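Local coordinates for protein putative glutathionylspermidine synthase (Methylobacillus flagellatus, PDB 3N6X) that is probably an ATP-dependent ligase of the circularly permuted ATP-grasp family, possibly a glutathionylspermidine synthase, at residues Y24-W30 / E186-Y191; H143-L149 / L429-S435; K321-I325 / N343-Q348. One frame throughout, in Å; residues are numbered along the deposited sequence. Where two conformers were deposited one is given.

Interaction 1: Y24-W30 / E186-Y191; sequences YAEYAAW and ELFRRY
Arg190 reaches from the last turn of helix 185-190 to the flank of helix 25-33, and each part of its side chain finds something there. CB of Arg190 rests on Glu26 CG at 3.5 Å; CG and CD pass Glu26 OE2, CD also nearing Trp30 CB. A bend at chi3 (87°) turns the guanidinium side-on to the Glu26 carboxylate. NE (2.7 Å) and NH2 of Arg190 both grip Glu26 OE2 in a salt bridge, the first on the anti side of the oxygen, the second nearly in line with its C-O bond. NH2 also touches Ala29 CB, Trp30 CA lies over one face of the guanidinium, and NH1 ends at the edge of the Trp30 ring.

Leu187 covers one face of the indole: its CD2 sits 3.6 Å from the centroid of the six-membered ring of Trp30, almost on the ring normal, a CH-pi contact, while its CD1 lies against Trp30 CG. In the indole plane, Trp30 NE1 donates to Glu186 OE2 at 3.1 Å. At the other end, Tyr191 OH accepts from Tyr27 N (2.9 Å) and also bonds Ile23 O, so one hydroxyl ties the first turn of helix 25-33 to the residues leading into it. With the axes of segments 25-30 and 186-190 approaching to 10.4 Å at 146°, the two short helices form an antiparallel packed pair with an apolar centre and a charged rim.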
loop_
_atom_site.group_PDB
_atom_site.type_symbol
_atom_site.label_atom_id
_atom_site.label_comp_id
_atom_site.label_asym_id
_atom_site.label_seq_id
_atom_site.Cartn_x
_atom_site.Cartn_y
_atom_site.Cartn_z
ATOM N N TYR A 24 -15.005 16.758 -12.619
ATOM C CA TYR A 24 -15.840 16.997 -11.442
ATOM C C TYR A 24 -17.129 17.817 -11.737
ATOM O O TYR A 24 -17.886 18.105 -10.806
ATOM C CB TYR A 24 -15.018 17.687 -10.361
ATOM C CG TYR A 24 -14.303 16.737 -9.431
ATOM C CD1 TYR A 24 -14.943 16.210 -8.311
ATOM C CD2 TYR A 24 -12.966 16.399 -9.639
ATOM C CE1 TYR A 24 -14.277 15.365 -7.425
ATOM C CE2 TYR A 24 -12.289 15.550 -8.761
ATOM C CZ TYR A 24 -12.953 15.026 -7.661
ATOM O OH TYR A 24 -12.296 14.196 -6.794
ATOM N N ALA A 25 -17.359 18.205 -13.018
ATOM C CA ALA A 25 -18.525 19.023 -13.417
ATOM C C ALA A 25 -19.845 18.348 -13.030
ATOM O O ALA A 25 -20.681 18.965 -12.353
ATOM C CB ALA A 25 -18.492 19.293 -14.920
ATOM N N GLU A 26 -19.996 17.052 -13.397
ATOM C CA GLU A 26 -21.179 16.259 -13.083
ATOM C C GLU A 26 -21.405 16.123 -11.570
ATOM O O GLU A 26 -22.559 16.123 -11.125
ATOM C CB GLU A 26 -21.106 14.889 -13.760
ATOM C CG GLU A 26 -22.443 14.180 -13.853
ATOM C CD GLU A 26 -23.467 14.842 -14.755
ATOM O OE1 GLU A 26 -23.163 15.035 -15.953
ATOM O OE2 GLU A 26 -24.580 15.148 -14.270
ATOM N N TYR A 27 -20.316 16.038 -10.778
ATOM C CA TYR A 27 -20.438 15.944 -9.319
ATOM C C TYR A 27 -20.923 17.273 -8.747
ATOM O O TYR A 27 -21.745 17.279 -7.832
ATOM C CB TYR A 27 -19.106 15.508 -8.658
ATOM C CG TYR A 27 -19.216 15.348 -7.154
ATOM C CD1 TYR A 27 -19.685 14.165 -6.592
ATOM C CD2 TYR A 27 -18.904 16.401 -6.293
ATOM C CE1 TYR A 27 -19.831 14.027 -5.212
ATOM C CE2 TYR A 27 -19.058 16.278 -4.911
ATOM C CZ TYR A 27 -19.515 15.085 -4.375
ATOM O OH TYR A 27 -19.673 14.943 -3.012
ATOM N N ALA A 28 -20.422 18.402 -9.296
ATOM C CA ALA A 28 -20.826 19.752 -8.876
ATOM C C ALA A 28 -22.325 19.978 -9.158
ATOM O O ALA A 28 -23.034 20.527 -8.309
ATOM C CB ALA A 28 -19.995 20.792 -9.607
ATOM N N ALA A 29 -22.805 19.500 -10.335
ATOM C CA ALA A 29 -24.212 19.569 -10.733
ATOM C C ALA A 29 -25.079 18.804 -9.729
ATOM O O ALA A 29 -25.972 19.397 -9.117
ATOM C CB ALA A 29 -24.390 18.989 -12.132
ATOM N N TRP A 30 -24.758 17.508 -9.496
ATOM C CA TRP A 30 -25.457 16.672 -8.521
ATOM C C TRP A 30 -25.484 17.345 -7.142
ATOM O O TRP A 30 -26.518 17.327 -6.468
ATOM C CB TRP A 30 -24.792 15.286 -8.424
ATOM C CG TRP A 30 -25.307 14.445 -7.292
ATOM C CD1 TRP A 30 -26.394 13.624 -7.310
ATOM C CD2 TRP A 30 -24.751 14.347 -5.971
ATOM N NE1 TRP A 30 -26.550 13.017 -6.085
ATOM C CE2 TRP A 30 -25.552 13.440 -5.245
ATOM C CE3 TRP A 30 -23.628 14.914 -5.340
ATOM C CZ2 TRP A 30 -25.278 13.096 -3.917
ATOM C CZ3 TRP A 30 -23.369 14.586 -4.020
ATOM C CH2 TRP A 30 -24.183 13.681 -3.324
ATOM N N GLU A 186 -27.795 7.294 -7.291
ATOM C CA GLU A 186 -28.012 8.216 -8.415
ATOM C C GLU A 186 -26.699 8.821 -8.972
ATOM O O GLU A 186 -26.614 9.115 -10.164
ATOM C CB GLU A 186 -29.039 9.311 -8.038
ATOM C CG GLU A 186 -28.534 10.352 -7.038
ATOM C CD GLU A 186 -28.577 9.987 -5.560
ATOM O OE1 GLU A 186 -28.914 8.825 -5.230
ATOM O OE2 GLU A 186 -28.272 10.873 -4.732
ATOM N N LEU A 187 -25.670 8.963 -8.110
ATOM C CA LEU A 187 -24.354 9.500 -8.482
ATOM C C LEU A 187 -23.611 8.524 -9.406
ATOM O O LEU A 187 -22.928 8.946 -10.338
ATOM C CB LEU A 187 -23.543 9.760 -7.205
ATOM C CG LEU A 187 -22.526 10.896 -7.201
ATOM C CD1 LEU A 187 -22.912 12.013 -8.135
ATOM C CD2 LEU A 187 -22.317 11.408 -5.793
ATOM N N PHE A 188 -23.798 7.226 -9.181
ATOM C CA PHE A 188 -23.185 6.180 -9.993
ATOM C C PHE A 188 -23.858 6.047 -11.361
ATOM O O PHE A 188 -23.306 5.405 -12.266
ATOM C CB PHE A 188 -23.158 4.845 -9.229
ATOM C CG PHE A 188 -22.129 4.842 -8.123
ATOM C CD1 PHE A 188 -22.417 5.400 -6.878
ATOM C CD2 PHE A 188 -20.846 4.350 -8.345
ATOM C CE1 PHE A 188 -21.452 5.428 -5.865
ATOM C CE2 PHE A 188 -19.884 4.375 -7.330
ATOM C CZ PHE A 188 -20.195 4.902 -6.094
ATOM N N ARG A 189 -25.042 6.669 -11.521
ATOM C CA ARG A 189 -25.752 6.693 -12.796
ATOM C C ARG A 189 -25.128 7.793 -13.675
ATOM O O ARG A 189 -25.005 7.618 -14.886
ATOM C CB ARG A 189 -27.259 6.956 -12.565
ATOM C CG ARG A 189 -28.143 6.803 -13.815
ATOM C CD ARG A 189 -29.606 7.145 -13.519
ATOM N NE ARG A 189 -29.753 8.521 -13.037
ATOM C CZ ARG A 189 -30.327 8.853 -11.885
ATOM N NH1 ARG A 189 -30.873 7.922 -11.115
ATOM N NH2 ARG A 189 -30.383 10.124 -11.509
ATOM N N ARG A 190 -24.692 8.910 -13.039
ATOM C CA ARG A 190 -24.083 10.073 -13.711
ATOM C C ARG A 190 -22.616 9.877 -14.109
ATOM O O ARG A 190 -22.146 10.564 -15.014
ATOM C CB ARG A 190 -24.234 11.336 -12.854
ATOM C CG ARG A 190 -25.689 11.654 -12.487
ATOM C CD ARG A 190 -25.791 12.756 -11.455
ATOM N NE ARG A 190 -25.798 14.072 -12.089
ATOM C CZ ARG A 190 -26.677 15.027 -11.813
ATOM N NH1 ARG A 190 -27.617 14.829 -10.897
ATOM N NH2 ARG A 190 -26.618 16.190 -12.443
ATOM N N TYR A 191 -21.880 8.965 -13.420
ATOM C CA TYR A 191 -20.471 8.680 -13.729
ATOM C C TYR A 191 -20.263 7.221 -14.149
ATOM O O TYR A 191 -20.793 6.308 -13.498
ATOM C CB TYR A 191 -19.575 8.987 -12.530
ATOM C CG TYR A 191 -19.230 10.445 -12.365
ATOM C CD1 TYR A 191 -18.107 10.989 -12.983
ATOM C CD2 TYR A 191 -19.961 11.261 -11.505
ATOM C CE1 TYR A 191 -17.757 12.323 -12.801
ATOM C CE2 TYR A 191 -19.609 12.594 -11.299
ATOM C CZ TYR A 191 -18.505 13.122 -11.951
ATOM O OH TYR A 191 -18.154 14.435 -11.754
#

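Interaction 2: H143-L149 / L429-S435; sequences HIAGVDL and LRPFVLS
Leu149 buries more of its surface here than any other residue of the two strands, and its neighbours across the contact include Leu429 and Pro431. The two leucines form an antiparallel hydrogen-bonded pair: Leu149 N reaches Leu429 O at 2.7 Å and Leu429 N returns the bond to Leu149 O at 2.8 Å. With CG of Leu149 placed anti to the carbonyl carbon (chi1 -60°), its CD1 meets Pro431 CG at 3.8 Å, the two side chains crossing at about a right angle. Pro431 has no N-H to offer Val147 O; its CD fills that place instead, and the pair keeps just the weak bond from Val147 N to Pro431 O.

The ladder belongs to the large mixed sheet of this ATP-grasp protein, where strand 144-151 lies between strands 157-163 and 423-435; helix 81-105 packs against the face bearing Ala145 and Val433, and helix 199-209 against the one bearing Ile144 and Leu434.

Val433 continues the pairing past the proline, bonding Ala145 in both directions, with its own N 2.7 Å from Ala145 O. On the opposite face, Ile144 CG1 lies beside Leu434 CD2, the two side chains pointing the same way. His143 closes the ladder through its backbone, its O accepting from Ser435 N at 3.0 Å, while its CB and CD2 lie near Ser435 O.

Arg430 and Asp148 run side by side. In a salt bridge, Arg430 NE donates almost straight (172°) to the syn side of Asp148 OD1 at 2.8 Å, and Arg430 NH2 makes a weak bond to OD2. Asn163 also binds OD2, helping to set the carboxylate, and a sulfate ion, probably from the crystallisation liquor, lies about 4 Å from the arginine side chain.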
loop_
_atom_site.group_PDB
_atom_site.type_symbol
_atom_site.label_atom_id
_atom_site.label_comp_id
_atom_site.label_asym_id
_atom_site.label_seq_id
_atom_site.Cartn_x
_atom_site.Cartn_y
_atom_site.Cartn_z
ATOM N N HIS A 143 3.368 -10.950 -4.645
ATOM C CA HIS A 143 2.083 -11.322 -5.272
ATOM C C HIS A 143 1.123 -10.158 -5.136
ATOM O O HIS A 143 0.313 -9.913 -6.027
ATOM C CB HIS A 143 1.518 -12.611 -4.614
ATOM C CG HIS A 143 2.472 -13.760 -4.693
ATOM N ND1 HIS A 143 3.597 -13.819 -3.881
ATOM C CD2 HIS A 143 2.506 -14.797 -5.561
ATOM C CE1 HIS A 143 4.257 -14.910 -4.258
ATOM N NE2 HIS A 143 3.640 -15.532 -5.266
ATOM N N ILE A 144 1.259 -9.399 -4.028
ATOM C CA ILE A 144 0.532 -8.157 -3.798
ATOM C C ILE A 144 1.553 -7.059 -3.468
ATOM O O ILE A 144 2.364 -7.217 -2.539
ATOM C CB ILE A 144 -0.525 -8.274 -2.677
ATOM C CG1 ILE A 144 -1.414 -9.526 -2.847
ATOM C CG2 ILE A 144 -1.367 -6.962 -2.572
ATOM C CD1 ILE A 144 -2.345 -9.746 -1.705
ATOM N N ALA A 145 1.465 -5.931 -4.178
ATOM C CA ALA A 145 2.323 -4.788 -3.945
ATOM C C ALA A 145 1.484 -3.539 -3.832
ATOM O O ALA A 145 0.715 -3.225 -4.742
ATOM C CB ALA A 145 3.309 -4.642 -5.090
ATOM N N GLY A 146 1.609 -2.855 -2.708
ATOM C CA GLY A 146 0.971 -1.564 -2.488
ATOM C C GLY A 146 1.926 -0.446 -2.861
ATOM O O GLY A 146 3.110 -0.501 -2.521
ATOM N N VAL A 147 1.449 0.532 -3.621
ATOM C CA VAL A 147 2.284 1.649 -4.081
ATOM C C VAL A 147 1.677 2.941 -3.579
ATOM O O VAL A 147 0.599 3.306 -4.022
ATOM C CB VAL A 147 2.415 1.661 -5.650
ATOM C CG1 VAL A 147 3.381 2.745 -6.116
ATOM C CG2 VAL A 147 2.838 0.292 -6.189
ATOM N N ASP A 148 2.347 3.632 -2.660
ATOM C CA ASP A 148 1.815 4.899 -2.151
ATOM C C ASP A 148 2.155 6.052 -3.104
ATOM O O ASP A 148 3.327 6.315 -3.372
ATOM C CB ASP A 148 2.275 5.165 -0.701
ATOM C CG ASP A 148 1.736 4.133 0.298
ATOM O OD1 ASP A 148 0.517 3.843 0.256
ATOM O OD2 ASP A 148 2.540 3.607 1.110
ATOM N N LEU A 149 1.122 6.684 -3.670
ATOM C CA LEU A 149 1.280 7.729 -4.686
ATOM C C LEU A 149 0.738 9.054 -4.239
ATOM O O LEU A 149 -0.297 9.112 -3.575
ATOM C CB LEU A 149 0.561 7.329 -5.990
ATOM C CG LEU A 149 1.032 6.066 -6.656
ATOM C CD1 LEU A 149 -0.032 5.523 -7.570
ATOM C CD2 LEU A 149 2.304 6.306 -7.430
ATOM N N LEU A 429 -2.788 8.260 -2.530
ATOM C CA LEU A 429 -3.443 7.160 -3.214
ATOM C C LEU A 429 -2.657 5.852 -3.093
ATOM O O LEU A 429 -1.458 5.822 -3.387
ATOM C CB LEU A 429 -3.582 7.558 -4.701
ATOM C CG LEU A 429 -4.665 6.860 -5.499
ATOM C CD1 LEU A 429 -6.057 7.377 -5.112
ATOM C CD2 LEU A 429 -4.434 7.039 -6.981
ATOM N N ARG A 430 -3.332 4.762 -2.708
ATOM C CA ARG A 430 -2.694 3.451 -2.666
ATOM C C ARG A 430 -3.407 2.389 -3.537
ATOM O O ARG A 430 -4.296 1.692 -3.055
ATOM C CB ARG A 430 -2.485 2.941 -1.223
ATOM C CG ARG A 430 -1.633 1.651 -1.172
ATOM C CD ARG A 430 -1.682 0.946 0.170
ATOM N NE ARG A 430 -0.634 1.426 1.074
ATOM C CZ ARG A 430 -0.226 0.773 2.156
ATOM N NH1 ARG A 430 -0.759 -0.401 2.473
ATOM N NH2 ARG A 430 0.721 1.285 2.929
ATOM N N PRO A 431 -2.994 2.208 -4.810
ATOM C CA PRO A 431 -3.520 1.077 -5.581
ATOM C C PRO A 431 -2.759 -0.217 -5.214
ATOM O O PRO A 431 -1.708 -0.159 -4.563
ATOM C CB PRO A 431 -3.282 1.497 -7.032
ATOM C CG PRO A 431 -2.113 2.424 -6.985
ATOM C CD PRO A 431 -1.966 2.953 -5.569
ATOM N N PHE A 432 -3.292 -1.377 -5.615
ATOM C CA PHE A 432 -2.713 -2.666 -5.265
ATOM C C PHE A 432 -2.374 -3.448 -6.512
ATOM O O PHE A 432 -3.266 -3.830 -7.253
ATOM C CB PHE A 432 -3.683 -3.464 -4.362
ATOM C CG PHE A 432 -3.988 -2.785 -3.043
ATOM C CD1 PHE A 432 -4.976 -1.802 -2.956
ATOM C CD2 PHE A 432 -3.260 -3.096 -1.896
ATOM C CE1 PHE A 432 -5.228 -1.144 -1.747
ATOM C CE2 PHE A 432 -3.517 -2.440 -0.685
ATOM C CZ PHE A 432 -4.496 -1.468 -0.619
ATOM N N VAL A 433 -1.093 -3.664 -6.765
ATOM C CA VAL A 433 -0.668 -4.385 -7.953
ATOM C C VAL A 433 -0.660 -5.877 -7.665
ATOM O O VAL A 433 -0.028 -6.321 -6.695
ATOM C CB VAL A 433 0.703 -3.887 -8.488
ATOM C CG1 VAL A 433 1.109 -4.656 -9.734
ATOM C CG2 VAL A 433 0.673 -2.391 -8.769
ATOM N N LEU A 434 -1.332 -6.662 -8.529
ATOM C CA LEU A 434 -1.427 -8.110 -8.372
ATOM C C LEU A 434 -0.622 -8.837 -9.416
ATOM O O LEU A 434 -0.824 -8.614 -10.600
ATOM C CB LEU A 434 -2.910 -8.557 -8.403
ATOM C CG LEU A 434 -3.814 -7.939 -7.306
ATOM C CD1 LEU A 434 -5.248 -8.373 -7.483
ATOM C CD2 LEU A 434 -3.329 -8.323 -5.900
ATOM N N SER A 435 0.302 -9.694 -8.988
ATOM C CA SER A 435 1.135 -10.480 -9.903
ATOM C C SER A 435 0.910 -11.969 -9.680
ATOM O O SER A 435 1.146 -12.482 -8.590
ATOM C CB SER A 435 2.623 -10.160 -9.711
ATOM O OG SER A 435 2.905 -8.773 -9.749
#

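Interaction 3: K321-I325 / N343-Q348; sequences KDTYI and NVPTYQ
Tyr324 and Asn343 approach from opposite directions and stack, the ring and the amide only 5° from parallel with ND2 3.5 Å above the ring plane. Swung away from its own backbone N (chi1 169°), the Tyr324 ring is carried across to the other segment, where OH accepts from Val344 N at 2.9 Å in a nearly straight bond and also bonds Val159 O. The Asn343 amide turns back over the ring so that ND2 donates to Tyr324 O (2.8 Å) from above the carbonyl plane; Arg94 binds its OD1. Thr346 OG1 comes within 3.3 Å of Tyr324 CE2 while bonded to Val344 O. Gln348, bent at chi2 (78°), folds back, placing NE2 against Ile325 CG2 at 3.5 Å and giving OE1 to Lys351; its CG passes Asp322 OD1, which Lys321 NZ holds in a salt bridge.

A leucine at Tyr324 would probably leave Val344 N and Val159 O without this hydroxyl and strip the Asn343 amide of the flat face it stacks on. Gripped by hydrogen bonds at both its backbone carbonyl and its hydroxyl, Tyr324 fixes the loop against residues 343-344 through directional polar bonds more than through apolar packing.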
loop_
_atom_site.group_PDB
_atom_site.type_symbol
_atom_site.label_atom_id
_atom_site.label_comp_id
_atom_site.label_asym_id
_atom_site.label_seq_id
_atom_site.Cartn_x
_atom_site.Cartn_y
_atom_site.Cartn_z
ATOM N N LYS A 321 13.756 1.199 3.327
ATOM C CA LYS A 321 14.072 2.610 3.076
ATOM C C LYS A 321 15.415 2.821 2.342
ATOM O O LYS A 321 15.511 3.721 1.506
ATOM C CB LYS A 321 13.973 3.441 4.384
ATOM C CG LYS A 321 15.312 3.769 5.071
ATOM C CD LYS A 321 15.706 2.750 6.135
ATOM C CE LYS A 321 16.510 3.380 7.258
ATOM N NZ LYS A 321 17.854 3.843 6.814
ATOM N N ASP A 322 16.414 1.935 2.586
ATOM C CA ASP A 322 17.717 2.035 1.923
ATOM C C ASP A 322 17.733 1.491 0.493
ATOM O O ASP A 322 18.659 1.802 -0.268
ATOM C CB ASP A 322 18.820 1.383 2.763
ATOM C CG ASP A 322 19.148 2.135 4.044
ATOM O OD1 ASP A 322 19.054 3.393 4.044
ATOM O OD2 ASP A 322 19.524 1.479 5.031
ATOM N N THR A 323 16.737 0.671 0.120
ATOM C CA THR A 323 16.688 0.108 -1.239
ATOM C C THR A 323 15.840 0.980 -2.155
ATOM O O THR A 323 16.087 1.026 -3.354
ATOM C CB THR A 323 16.209 -1.344 -1.203
ATOM O OG1 THR A 323 16.975 -2.054 -0.239
ATOM C CG2 THR A 323 16.344 -2.033 -2.538
ATOM N N TYR A 324 14.852 1.683 -1.574
ATOM C CA TYR A 324 13.910 2.561 -2.268
ATOM C C TYR A 324 14.588 3.463 -3.306
ATOM O O TYR A 324 14.049 3.667 -4.401
ATOM C CB TYR A 324 13.126 3.413 -1.231
ATOM C CG TYR A 324 12.319 4.541 -1.840
ATOM C CD1 TYR A 324 11.068 4.304 -2.413
ATOM C CD2 TYR A 324 12.802 5.847 -1.845
ATOM C CE1 TYR A 324 10.318 5.343 -2.968
ATOM C CE2 TYR A 324 12.070 6.891 -2.415
ATOM C CZ TYR A 324 10.825 6.638 -2.963
ATOM O OH TYR A 324 10.117 7.665 -3.534
ATOM N N ILE A 325 15.773 3.983 -2.974
ATOM C CA ILE A 325 16.477 4.922 -3.838
ATOM C C ILE A 325 17.008 4.301 -5.141
ATOM O O ILE A 325 17.294 5.031 -6.091
ATOM C CB ILE A 325 17.549 5.710 -3.039
ATOM C CG1 ILE A 325 18.676 4.774 -2.536
ATOM C CG2 ILE A 325 16.884 6.499 -1.856
ATOM C CD1 ILE A 325 19.941 5.504 -2.035
ATOM N N ASN A 343 10.401 8.647 -8.328
ATOM C CA ASN A 343 10.721 8.537 -6.922
ATOM C C ASN A 343 10.756 9.958 -6.347
ATOM O O ASN A 343 10.826 10.938 -7.098
ATOM C CB ASN A 343 12.106 7.905 -6.754
ATOM C CG ASN A 343 12.103 6.466 -6.309
ATOM O OD1 ASN A 343 11.163 5.701 -6.556
ATOM N ND2 ASN A 343 13.187 6.051 -5.679
ATOM N N VAL A 344 10.738 10.068 -5.037
ATOM C CA VAL A 344 10.883 11.350 -4.361
ATOM C C VAL A 344 12.335 11.390 -3.839
ATOM O O VAL A 344 12.773 10.393 -3.268
ATOM C CB VAL A 344 9.847 11.479 -3.194
ATOM C CG1 VAL A 344 10.048 12.771 -2.402
ATOM C CG2 VAL A 344 8.424 11.391 -3.719
ATOM N N PRO A 345 13.122 12.492 -4.043
ATOM C CA PRO A 345 14.478 12.529 -3.454
ATOM C C PRO A 345 14.383 12.285 -1.950
ATOM O O PRO A 345 13.533 12.887 -1.278
ATOM C CB PRO A 345 14.975 13.941 -3.789
ATOM C CG PRO A 345 14.136 14.373 -4.951
ATOM C CD PRO A 345 12.796 13.764 -4.718
ATOM N N THR A 346 15.090 11.263 -1.465
ATOM C CA THR A 346 14.963 10.856 -0.071
ATOM C C THR A 346 16.298 10.790 0.603
ATOM O O THR A 346 17.231 10.183 0.077
ATOM C CB THR A 346 14.183 9.531 0.043
ATOM O OG1 THR A 346 13.008 9.629 -0.742
ATOM C CG2 THR A 346 13.793 9.198 1.484
ATOM N N TYR A 347 16.397 11.417 1.774
ATOM C CA TYR A 347 17.617 11.433 2.571
ATOM C C TYR A 347 17.521 10.381 3.644
ATOM O O TYR A 347 16.494 10.291 4.298
ATOM C CB TYR A 347 17.807 12.821 3.216
ATOM C CG TYR A 347 17.927 13.942 2.207
ATOM C CD1 TYR A 347 19.157 14.268 1.640
ATOM C CD2 TYR A 347 16.814 14.689 1.827
ATOM C CE1 TYR A 347 19.281 15.325 0.741
ATOM C CE2 TYR A 347 16.924 15.738 0.915
ATOM C CZ TYR A 347 18.157 16.036 0.355
ATOM O OH TYR A 347 18.269 17.025 -0.597
ATOM N N GLN A 348 18.562 9.558 3.810
ATOM C CA GLN A 348 18.582 8.551 4.885
ATOM C C GLN A 348 19.481 9.074 6.003
ATOM O O GLN A 348 20.698 9.136 5.833
ATOM C CB GLN A 348 19.073 7.179 4.375
ATOM C CG GLN A 348 18.103 6.481 3.397
ATOM C CD GLN A 348 18.190 7.083 2.009
ATOM O OE1 GLN A 348 19.279 7.231 1.436
ATOM N NE2 GLN A 348 17.055 7.535 1.481
#

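Interactions 1 and 2 interleave along the chain; interaction 1 closes before interaction 3 opens, and interaction 3 is nested inside the long loop that interaction 2 closes. Interaction 2 lies near the middle of the molecule, its centre about 28 Å from that of interaction 1 and about 18 Å from that of interaction 3. In the large mixed sheet, strand 144-151 pairs with strand 157-163, which pairs with strand 342-343 at the start of segment 343-348, while strand 464-471 touches helix 185-190 through Trp470. Interaction 2 thus lies within this sheet, interaction 1 pairs helices at its periphery, and interaction 3 sits where the chain passes to a second, four-stranded antiparallel sheet by strand 347-348.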